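Local coordinates for protein poly-beta-1,6-N-acetyl-D-glucosamine N-deacetylase (Aggregatibacter actinomycetemcomitans, PDB 4U10) that binds zinc and, through the polysaccharide deacetylase domain that makes up this chain, probably removes acetyl groups from poly-beta-1,6-N-acetyl-D-glucosamine, at residues I35-W40 with S257-F262; A78-V83 with R131-S136; H150-N155 with L161-A166; R190-I195 with K201-M206. All coordinates share one frame; numbering follows the deposited sequence.

In the fold
Interactions 1 and 2 both involve helices around the larger sheet; their centres lie about 23 Å apart, and helix 79-91, which supplies one half of interaction 2, also covers I35 and F38 of interaction 1. Interactions 2 and 4, with centres about 17 Å apart, touch directly through a salt bridge between E134 OE2 and K201 NZ (2.6 Å). Interaction 3 is a hairpin on the other side of the chain's centre from interaction 2, about 30 Å away centre to centre, and about 22 Å from interaction 4, again between centres. The zinc ligand H144 relates 3 and 4: its side chain is about 10 Å from that of P162 and about 7 Å from that of I195.

Interaction 1: I35-W40 with S257-F262; sequences ISHFNW and STIKNF
H37, which receives the tip of I259, has both ring nitrogens held: ND1 is hydrogen-bonded to Y9 OH and NE2 to the carbonyl oxygen of T254. These two bonds at the rim fix the imidazole in orientation, so that one flat face meets the side chain of I259. The contact is a CH-pi interaction of close fit. I259 CD1 stands 3.4 Å from the centroid of the H37 ring, and that line is only 15° off the ring normal; the nearest ring atom, H37 CD2, is 3.3 Å from I259 CD1. I259 works as a fork. Its CG1 branch lies beside the backbone N (chi1 -71°) and runs on in an extended line to deliver CD1 to the imidazole, while the CG2 branch turns to the indole, where I259 CG2 comes 3.6 Å from W40 CZ3. Farther round the benzo ring of the indole, W40 CZ2 lies 3.7 Å from K260 CB, met obliquely, whereas the rest of the lysine extends away. No hydrogen bond crosses between 35-40 and 257-262, so the two helical segments, whose axes pass 11.3 Å apart at a crossing angle of -45°, are joined by apolar and CH-pi packing. F256 stacks on W40, and the indole lies about 8 Å from a bound zinc ion at the K42 and D43 site. Helix 256-263, near the end of the chain, thus covers the H37 and W40 side of helix 31-42, while I35 and F38 rest on helix 79-91.

Interaction 2: A78-V83 with R131-S136; sequences ATMYNV and REMEQS
M133, a selenomethionine, pushes its selenium against the backbone and side chains of helix 79-91, and this is the tight, buried part of the contact. M133 SE lies 3.8 Å from CG of M80, also a selenomethionine, and 3.9 Å from Y81 CA, while the terminal methyl, M133 CE, bends back to within 4.0 Å of M80 CG. Toward Y81 the selenium comes to the ring's edge: it is 5.5 Å from the ring centroid and 80° off the normal, which identifies a Met-aromatic contact of the edge type and rules out stacking over the face. Both selenomethionines also touch F97 of strand 95-99. That places the contact in the alternating strand-helix plan of the polysaccharide deacetylase domain: helix 79-91 is the crossover between the parallel strands 68-75 and 95-99, and helix 127-135 precedes strand 139-141, which pairs in parallel with 95-99 on the next step. The helical segments cross at 65°, and their axes stay 11.3 Å apart. The outer part, by contrast, is polar and partly exposed, held by one short hydrogen bond. Y81 CG lies anti to the backbone N (chi1 -176°), which carries the ring outward past M133 to the carboxylate of E132. There Y81 OH donates a hydrogen bond of 2.7 Å to E132 OE1, reaching the syn side of that oxygen but clearly out of the carboxylate plane, and ring and carboxylate are turned almost perpendicular. Y85, one helical turn beyond Y81, touches both E132 and M133.

Interaction 3: H150-N155 with L161-A166; sequences HGVRAN and LPAVVA
V152 projects from the same face of the hairpin as L161 and touches the other segment with both of its methyls. CB branches into the two: CG1 lies beside the backbone N (chi1 -63°) and ends 3.5 Å from A163 CB. The CG2 methyl goes the other way, 3.6 Å from L161 O, and leans toward A166. Beneath this side chain, V152 and L161 form the antiparallel hydrogen-bonded pair of the hairpin 151-153/160-162: V152 N donates to L161 O over 2.9 Å, and L161 N returns a bond of 3.0 Å to V152 O. G151 and P162 form the adjoining non-hydrogen-bonded pair. Just beyond it, A163 N reaches H150 O at 2.9 Å, nearly straight at 171°, as the chain enters a type I turn from P162 to V165. The methyl of A163 also sits over one face of the H150 imidazole: A163 CB is 4.2 Å from the centroid of the H150 ring, while H150 ND1 is occupied at the ring's rim by G151 O. At the other end, A154 CB touches L161 CD1 at 3.6 Å. H149, a zinc ligand, immediately precedes H150. Every hydrogen bond across the contact is backbone to backbone, which implies that the main chain sets the register, while methyl groups and one ring face contribute dispersion contacts.

Interaction 4: R190-I195 with K201-M206; sequences RSSKSI and KKPRIM
S192 and K202 are brought together by two torsions: the hydroxyl of S192 lies anti to its own backbone N (chi1 -176°), and the lysine chain, after running out nearly straight, folds at its last bond (chi4 -56°) to turn the ammonium inward. K202 NZ thereby donates a hydrogen bond of 2.9 Å to S192 OG. The same hydroxyl is a donor in its turn, to a water 2.7 Å from S192 OG, and this water donates a hydrogen bond to P203 O, 2.6 Å from the water oxygen. One serine oxygen thus ties the helix to two successive residues of the chain that leaves it, directly and through water. This is the connection from helix 177-199 to strand 205-207 in the deacetylase domain: the helix ends, the chain doubles back along its flank, and the strand starts, pairing in parallel with 228-230. Where the chain doubles back, P203 packs against the helix through CG and CD. P203 CD lies 3.7 Å from S192 O, and P203 CG is 3.9 Å from I195 CD1, the two side chains crossing at a slant; the other branch of the isoleucine, I195 CG2, comes 3.9 Å from K201 O. I195 also touches W127 of helix 127-135, and its side chain is about 7 Å from the side chain of H144, a zinc ligand. On the exposed side, K193 NZ and K202 NZ are 5.7 Å apart, where their like charges may repel mildly. The ammonium of K201 leads off to a salt bridge with E134.

Interaction 1: I35-W40 with S257-F262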
# COMPACT_ATOMS: atom_id res chain seq x y z
N ILE A 35 12.86 0.50 -13.00
CA ILE A 35 13.85 -0.53 -13.55
C ILE A 35 15.22 -0.34 -12.97
O ILE A 35 15.95 -1.31 -12.65
CB ILE A 35 13.82 -0.49 -15.10
CG1 ILE A 35 12.48 -1.08 -15.56
CG2 ILE A 35 15.02 -1.21 -15.75
CD1 ILE A 35 12.10 -0.84 -17.03
N SER A 36 15.56 0.93 -12.72
CA SER A 36 16.88 1.26 -12.20
C SER A 36 17.01 0.78 -10.78
O SER A 36 18.09 0.27 -10.35
CB SER A 36 17.20 2.77 -12.35
OG SER A 36 16.73 3.53 -11.28
N HIS A 37 15.94 0.95 -10.01
CA HIS A 37 15.90 0.42 -8.70
C HIS A 37 15.98 -1.14 -8.75
O HIS A 37 16.69 -1.72 -7.97
CB HIS A 37 14.63 0.83 -7.96
CG HIS A 37 14.55 2.28 -7.67
ND1 HIS A 37 13.41 2.87 -7.21
CD2 HIS A 37 15.45 3.28 -7.82
CE1 HIS A 37 13.62 4.16 -7.02
NE2 HIS A 37 14.85 4.43 -7.39
N PHE A 38 15.21 -1.77 -9.62
CA PHE A 38 15.13 -3.26 -9.73
C PHE A 38 16.45 -3.85 -10.11
O PHE A 38 16.86 -4.88 -9.59
CB PHE A 38 14.10 -3.66 -10.77
CG PHE A 38 12.69 -3.58 -10.28
CD1 PHE A 38 12.38 -2.92 -9.10
CD2 PHE A 38 11.67 -4.10 -11.04
CE1 PHE A 38 11.05 -2.83 -8.66
CE2 PHE A 38 10.36 -4.01 -10.61
CZ PHE A 38 10.06 -3.39 -9.41
N ASN A 39 17.12 -3.17 -11.03
CA ASN A 39 18.54 -3.46 -11.35
C ASN A 39 19.55 -3.22 -10.23
O ASN A 39 20.45 -4.01 -10.05
CB ASN A 39 18.97 -2.63 -12.54
CG ASN A 39 18.35 -3.11 -13.80
OD1 ASN A 39 17.91 -4.26 -13.89
ND2 ASN A 39 18.31 -2.23 -14.82
N TRP A 40 19.43 -2.11 -9.52
CA TRP A 40 20.35 -1.76 -8.48
C TRP A 40 20.22 -2.76 -7.34
O TRP A 40 21.24 -3.14 -6.73
CB TRP A 40 20.10 -0.36 -7.97
CG TRP A 40 21.09 0.00 -6.97
CD1 TRP A 40 22.29 0.61 -7.21
CD2 TRP A 40 21.04 -0.25 -5.55
NE1 TRP A 40 22.97 0.77 -6.04
CE2 TRP A 40 22.24 0.25 -5.00
CE3 TRP A 40 20.10 -0.84 -4.70
CZ2 TRP A 40 22.53 0.17 -3.63
CZ3 TRP A 40 20.38 -0.91 -3.33
CH2 TRP A 40 21.59 -0.41 -2.81
N SER A 257 21.86 6.14 -3.76
CA SER A 257 22.47 6.37 -2.44
C SER A 257 21.38 6.40 -1.35
O SER A 257 21.55 5.85 -0.24
CB SER A 257 23.28 7.64 -2.43
OG SER A 257 22.44 8.73 -2.65
N THR A 258 20.24 7.01 -1.70
CA THR A 258 19.04 6.98 -0.86
C THR A 258 18.63 5.52 -0.52
O THR A 258 18.46 5.16 0.65
CB THR A 258 17.86 7.69 -1.56
OG1 THR A 258 18.31 8.86 -2.24
CG2 THR A 258 16.79 8.09 -0.57
N ILE A 259 18.48 4.69 -1.53
CA ILE A 259 18.04 3.31 -1.31
C ILE A 259 19.07 2.56 -0.50
O ILE A 259 18.73 1.80 0.40
CB ILE A 259 17.74 2.57 -2.64
CG1 ILE A 259 16.46 3.13 -3.25
CG2 ILE A 259 17.55 1.06 -2.43
CD1 ILE A 259 16.19 2.65 -4.65
N LYS A 260 20.34 2.77 -0.82
CA LYS A 260 21.43 2.11 -0.11
C LYS A 260 21.47 2.49 1.35
O LYS A 260 21.58 1.64 2.22
CB LYS A 260 22.78 2.45 -0.74
CG LYS A 260 23.96 1.92 0.06
CD LYS A 260 25.28 2.13 -0.68
CE LYS A 260 26.39 1.29 -0.05
NZ LYS A 260 27.72 1.75 -0.52
N ASN A 261 21.41 3.78 1.64
CA ASN A 261 21.46 4.21 3.04
C ASN A 261 20.31 3.66 3.84
O ASN A 261 20.46 3.21 4.98
CB ASN A 261 21.53 5.73 3.11
CG ASN A 261 22.84 6.23 2.53
OD1 ASN A 261 23.81 5.46 2.41
ND2 ASN A 261 22.87 7.50 2.11
N PHE A 262 19.14 3.63 3.23
CA PHE A 262 17.99 3.03 3.89
C PHE A 262 18.21 1.55 4.17
O PHE A 262 18.03 1.09 5.28
CB PHE A 262 16.76 3.18 3.01
CG PHE A 262 15.52 2.70 3.65
CD1 PHE A 262 14.78 3.54 4.47
CD2 PHE A 262 15.11 1.40 3.47
CE1 PHE A 262 13.62 3.08 5.05
CE2 PHE A 262 13.94 0.93 4.04
CZ PHE A 262 13.19 1.78 4.84

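Interaction 2: A78-V83 with R131-S136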
# COMPACT_ATOMS: atom_id res chain seq x y z
N ALA A 78 -4.39 1.77 -12.17
CA ALA A 78 -4.33 0.92 -13.32
C ALA A 78 -2.86 0.66 -13.78
O ALA A 78 -2.54 -0.39 -14.33
CB ALA A 78 -5.19 1.48 -14.47
N THR A 79 -1.96 1.55 -13.45
CA THR A 79 -0.55 1.35 -13.76
C THR A 79 0.06 0.12 -13.14
O THR A 79 1.06 -0.35 -13.63
CB THR A 79 0.33 2.55 -13.37
OG1 THR A 79 0.20 2.88 -11.97
CG2 THR A 79 -0.02 3.72 -14.31
N MSE A 80 -0.49 -0.34 -12.02
CA MSE A 80 -0.09 -1.62 -11.41
C MSE A 80 -0.18 -2.72 -12.42
O MSE A 80 0.75 -3.53 -12.60
CB MSE A 80 -0.87 -1.91 -10.13
CG MSE A 80 -0.44 -3.24 -9.52
SE MSE A 80 1.31 -3.03 -8.66
CE MSE A 80 1.81 -4.93 -8.70
N TYR A 81 -1.30 -2.80 -13.10
CA TYR A 81 -1.44 -3.85 -14.09
C TYR A 81 -0.75 -3.56 -15.40
O TYR A 81 -0.20 -4.49 -16.02
CB TYR A 81 -2.91 -4.08 -14.36
CG TYR A 81 -3.24 -5.23 -15.30
CD1 TYR A 81 -3.30 -6.54 -14.83
CD2 TYR A 81 -3.59 -4.99 -16.62
CE1 TYR A 81 -3.63 -7.59 -15.69
CE2 TYR A 81 -3.93 -6.04 -17.47
CZ TYR A 81 -3.94 -7.33 -17.01
OH TYR A 81 -4.31 -8.37 -17.83
N ASN A 82 -0.82 -2.30 -15.86
CA ASN A 82 -0.37 -1.89 -17.20
C ASN A 82 1.13 -1.62 -17.36
O ASN A 82 1.64 -1.68 -18.48
CB ASN A 82 -1.07 -0.61 -17.68
CG ASN A 82 -2.54 -0.80 -17.86
OD1 ASN A 82 -3.00 -1.90 -18.17
ND2 ASN A 82 -3.32 0.26 -17.59
N VAL A 83 1.81 -1.24 -16.29
CA VAL A 83 3.17 -0.79 -16.37
C VAL A 83 3.99 -1.65 -15.42
O VAL A 83 4.93 -2.27 -15.86
CB VAL A 83 3.30 0.69 -15.99
CG1 VAL A 83 4.77 1.12 -15.91
CG2 VAL A 83 2.51 1.57 -16.97
N ARG A 131 -7.16 -10.41 -9.74
CA ARG A 131 -7.12 -11.90 -9.76
C ARG A 131 -5.98 -12.49 -10.60
O ARG A 131 -5.29 -13.37 -10.14
CB ARG A 131 -8.47 -12.51 -10.22
CG ARG A 131 -9.49 -12.69 -9.09
CD ARG A 131 -10.72 -13.45 -9.62
NE ARG A 131 -11.42 -12.65 -10.62
CZ ARG A 131 -12.32 -11.73 -10.33
NH1 ARG A 131 -12.63 -11.49 -9.04
NH2 ARG A 131 -12.91 -11.01 -11.29
N GLU A 132 -5.78 -11.98 -11.81
CA GLU A 132 -4.67 -12.43 -12.66
C GLU A 132 -3.29 -12.23 -11.98
O GLU A 132 -2.42 -13.13 -11.98
CB GLU A 132 -4.71 -11.72 -14.01
CG GLU A 132 -3.70 -12.22 -15.00
CD GLU A 132 -3.60 -11.38 -16.27
OE1 GLU A 132 -4.61 -10.76 -16.71
OE2 GLU A 132 -2.50 -11.35 -16.88
N MSE A 133 -3.10 -11.07 -11.38
CA MSE A 133 -1.84 -10.75 -10.70
C MSE A 133 -1.61 -11.63 -9.53
O MSE A 133 -0.51 -12.06 -9.30
CB MSE A 133 -1.79 -9.27 -10.23
CG MSE A 133 -1.53 -8.42 -11.46
SE MSE A 133 -1.31 -6.50 -11.18
CE MSE A 133 -3.08 -6.05 -10.51
N GLU A 134 -2.64 -11.88 -8.73
CA GLU A 134 -2.52 -12.75 -7.53
C GLU A 134 -2.26 -14.20 -7.92
O GLU A 134 -1.43 -14.86 -7.31
CB GLU A 134 -3.77 -12.62 -6.65
CG GLU A 134 -3.63 -13.28 -5.28
CD GLU A 134 -3.80 -14.81 -5.31
OE1 GLU A 134 -4.52 -15.35 -6.21
OE2 GLU A 134 -3.16 -15.46 -4.46
N GLN A 135 -2.92 -14.66 -8.99
CA GLN A 135 -2.79 -16.03 -9.47
C GLN A 135 -1.39 -16.30 -10.00
O GLN A 135 -0.92 -17.43 -9.89
CB GLN A 135 -3.81 -16.29 -10.61
CG GLN A 135 -5.25 -16.36 -10.08
CD GLN A 135 -6.32 -16.15 -11.17
OE1 GLN A 135 -6.04 -16.25 -12.32
NE2 GLN A 135 -7.55 -15.89 -10.76
N SER A 136 -0.69 -15.26 -10.49
CA SER A 136 0.71 -15.41 -10.94
C SER A 136 1.58 -15.88 -9.81
O SER A 136 2.71 -16.33 -10.00
CB SER A 136 1.21 -14.07 -11.42
OG SER A 136 1.67 -13.29 -10.32

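Interaction 3: H150-N155 with L161-A166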
# COMPACT_ATOMS: atom_id res chain seq x y z
N HIS A 150 -9.07 9.19 2.42
CA HIS A 150 -9.53 10.60 2.20
C HIS A 150 -9.40 11.32 3.53
O HIS A 150 -9.09 10.67 4.55
CB HIS A 150 -10.98 10.68 1.69
CG HIS A 150 -12.00 10.08 2.63
ND1 HIS A 150 -12.52 10.76 3.70
CD2 HIS A 150 -12.54 8.84 2.68
CE1 HIS A 150 -13.38 9.99 4.34
NE2 HIS A 150 -13.43 8.83 3.72
N GLY A 151 -9.57 12.63 3.53
CA GLY A 151 -9.70 13.40 4.75
C GLY A 151 -11.09 13.47 5.36
O GLY A 151 -12.11 13.23 4.71
N VAL A 152 -11.10 13.78 6.65
CA VAL A 152 -12.31 14.24 7.35
C VAL A 152 -12.03 15.60 7.98
O VAL A 152 -10.88 15.94 8.38
CB VAL A 152 -12.69 13.29 8.47
CG1 VAL A 152 -13.05 11.93 7.91
CG2 VAL A 152 -11.57 13.21 9.49
N ARG A 153 -13.08 16.41 8.12
CA ARG A 153 -12.94 17.65 8.88
C ARG A 153 -12.61 17.26 10.31
O ARG A 153 -13.29 16.44 10.93
CB ARG A 153 -14.21 18.44 8.77
CG ARG A 153 -14.09 19.86 9.29
CD ARG A 153 -15.38 20.62 9.06
NE ARG A 153 -15.55 21.74 9.99
CZ ARG A 153 -16.73 22.29 10.28
NH1 ARG A 153 -17.86 21.85 9.72
NH2 ARG A 153 -16.80 23.30 11.14
N ALA A 154 -11.53 17.80 10.84
CA ALA A 154 -11.05 17.36 12.16
C ALA A 154 -11.24 18.40 13.30
O ALA A 154 -10.85 18.16 14.46
CB ALA A 154 -9.58 17.05 12.04
N ASN A 155 -11.74 19.58 12.93
CA ASN A 155 -12.07 20.62 13.89
C ASN A 155 -13.10 21.68 13.41
O ASN A 155 -13.49 21.72 12.24
CB ASN A 155 -10.78 21.22 14.51
CG ASN A 155 -10.08 22.24 13.63
OD1 ASN A 155 -10.68 22.95 12.82
ND2 ASN A 155 -8.78 22.40 13.87
N LEU A 161 -7.86 16.16 8.30
CA LEU A 161 -6.82 15.15 8.65
C LEU A 161 -7.23 13.79 8.03
O LEU A 161 -8.40 13.58 7.79
CB LEU A 161 -6.71 14.98 10.16
CG LEU A 161 -6.29 16.20 10.95
CD1 LEU A 161 -6.24 15.88 12.44
CD2 LEU A 161 -4.94 16.64 10.38
N PRO A 162 -6.26 12.87 7.75
CA PRO A 162 -6.60 11.56 7.20
C PRO A 162 -7.62 10.90 8.06
O PRO A 162 -7.44 10.82 9.25
CB PRO A 162 -5.26 10.78 7.26
CG PRO A 162 -4.21 11.80 7.17
CD PRO A 162 -4.80 13.09 7.74
N ALA A 163 -8.69 10.42 7.46
CA ALA A 163 -9.79 9.82 8.13
C ALA A 163 -9.45 8.70 9.12
O ALA A 163 -10.16 8.50 10.09
CB ALA A 163 -10.83 9.30 7.09
N VAL A 164 -8.40 7.94 8.86
CA VAL A 164 -8.00 6.87 9.73
C VAL A 164 -7.60 7.39 11.11
O VAL A 164 -7.87 6.72 12.10
CB VAL A 164 -6.84 6.05 9.10
CG1 VAL A 164 -6.20 5.11 10.11
CG2 VAL A 164 -7.35 5.21 7.97
N VAL A 165 -7.02 8.59 11.19
CA VAL A 165 -6.28 8.97 12.40
C VAL A 165 -6.90 10.11 13.20
O VAL A 165 -6.25 10.57 14.16
CB VAL A 165 -4.79 9.30 12.15
CG1 VAL A 165 -4.06 8.07 11.64
CG2 VAL A 165 -4.60 10.49 11.20
N ALA A 166 -8.13 10.52 12.85
CA ALA A 166 -8.78 11.69 13.48
C ALA A 166 -10.27 11.45 13.65
O ALA A 166 -10.91 11.14 12.66
CB ALA A 166 -8.57 12.90 12.58

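Interaction 4: R190-I195 with K201-M206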
# COMPACT_ATOMS: atom_id res chain seq x y z
N ARG A 190 -15.26 -4.29 6.12
CA ARG A 190 -15.77 -4.32 4.73
C ARG A 190 -14.67 -4.49 3.68
O ARG A 190 -14.87 -5.11 2.65
CB ARG A 190 -16.52 -3.03 4.37
CG ARG A 190 -17.80 -2.77 5.16
CD ARG A 190 -18.27 -1.33 4.85
NE ARG A 190 -19.08 -0.88 5.94
CZ ARG A 190 -19.11 0.33 6.48
NH1 ARG A 190 -18.37 1.33 6.02
NH2 ARG A 190 -19.96 0.55 7.53
N SER A 191 -13.52 -3.86 3.88
CA SER A 191 -12.39 -4.03 3.00
C SER A 191 -11.91 -5.49 2.92
O SER A 191 -11.67 -6.02 1.81
CB SER A 191 -11.27 -3.07 3.38
OG SER A 191 -10.09 -3.23 2.61
N SER A 192 -11.71 -6.10 4.07
CA SER A 192 -11.36 -7.54 4.15
C SER A 192 -12.36 -8.39 3.35
O SER A 192 -11.98 -9.23 2.59
CB SER A 192 -11.43 -7.99 5.60
OG SER A 192 -11.00 -9.33 5.72
N LYS A 193 -13.66 -8.20 3.59
CA LYS A 193 -14.68 -8.97 2.86
C LYS A 193 -14.70 -8.64 1.39
O LYS A 193 -14.80 -9.53 0.59
CB LYS A 193 -16.08 -8.76 3.41
CG LYS A 193 -16.28 -9.15 4.88
CD LYS A 193 -17.45 -8.33 5.47
CE LYS A 193 -17.85 -8.67 6.90
NZ LYS A 193 -17.51 -10.06 7.29
N SER A 194 -14.65 -7.35 1.03
CA SER A 194 -14.54 -6.95 -0.41
C SER A 194 -13.39 -7.60 -1.18
O SER A 194 -13.57 -8.08 -2.28
CB SER A 194 -14.40 -5.43 -0.50
OG SER A 194 -14.09 -4.94 -1.77
N ILE A 195 -12.19 -7.60 -0.60
CA ILE A 195 -11.07 -8.29 -1.20
C ILE A 195 -11.26 -9.82 -1.19
O ILE A 195 -10.99 -10.49 -2.21
CB ILE A 195 -9.74 -7.91 -0.46
CG1 ILE A 195 -9.36 -6.44 -0.76
CG2 ILE A 195 -8.60 -8.85 -0.84
CD1 ILE A 195 -8.36 -5.88 0.29
N LYS A 201 -8.61 -14.95 -0.74
CA LYS A 201 -7.69 -14.83 0.40
C LYS A 201 -8.08 -13.53 1.15
O LYS A 201 -8.13 -12.46 0.51
CB LYS A 201 -6.25 -14.64 -0.10
CG LYS A 201 -5.45 -15.91 -0.31
CD LYS A 201 -5.42 -16.32 -1.75
CE LYS A 201 -4.19 -17.15 -2.05
NZ LYS A 201 -4.27 -17.62 -3.46
N LYS A 202 -8.41 -13.61 2.44
CA LYS A 202 -8.54 -12.38 3.29
C LYS A 202 -7.21 -11.68 3.31
O LYS A 202 -6.17 -12.32 3.49
CB LYS A 202 -8.84 -12.72 4.76
CG LYS A 202 -10.27 -13.04 5.13
CD LYS A 202 -10.30 -13.46 6.62
CE LYS A 202 -11.64 -13.16 7.26
NZ LYS A 202 -12.02 -11.70 7.13
N PRO A 203 -7.21 -10.34 3.12
CA PRO A 203 -5.91 -9.74 3.26
C PRO A 203 -5.32 -9.94 4.66
O PRO A 203 -6.04 -9.93 5.66
CB PRO A 203 -6.21 -8.22 3.05
CG PRO A 203 -7.66 -8.06 3.45
CD PRO A 203 -8.29 -9.36 3.05
N ARG A 204 -3.99 -9.97 4.76
CA ARG A 204 -3.35 -10.12 6.05
C ARG A 204 -2.34 -9.01 6.34
O ARG A 204 -1.51 -9.09 7.26
CB ARG A 204 -2.70 -11.51 6.14
CG ARG A 204 -1.87 -11.84 4.96
CD ARG A 204 -1.32 -13.29 4.99
NE ARG A 204 -0.51 -13.48 3.79
CZ ARG A 204 0.10 -14.60 3.45
NH1 ARG A 204 -0.04 -15.67 4.21
NH2 ARG A 204 0.84 -14.62 2.33
N ILE A 205 -2.46 -7.93 5.59
CA ILE A 205 -1.68 -6.75 5.80
C ILE A 205 -2.65 -5.58 5.65
O ILE A 205 -3.43 -5.55 4.74
CB ILE A 205 -0.57 -6.59 4.73
CG1 ILE A 205 0.41 -7.76 4.70
CG2 ILE A 205 0.24 -5.29 4.83
CD1 ILE A 205 1.16 -7.84 3.36
N MSE A 206 -2.52 -4.61 6.54
CA MSE A 206 -3.10 -3.26 6.33
C MSE A 206 -2.02 -2.33 5.95
O MSE A 206 -1.01 -2.16 6.69
CB MSE A 206 -3.92 -2.85 7.55
CG MSE A 206 -4.23 -1.34 7.62
SE MSE A 206 -5.45 -0.93 6.13
CE MSE A 206 -7.06 -1.56 6.92
O HOH W 1 -8.44 -9.51 6.47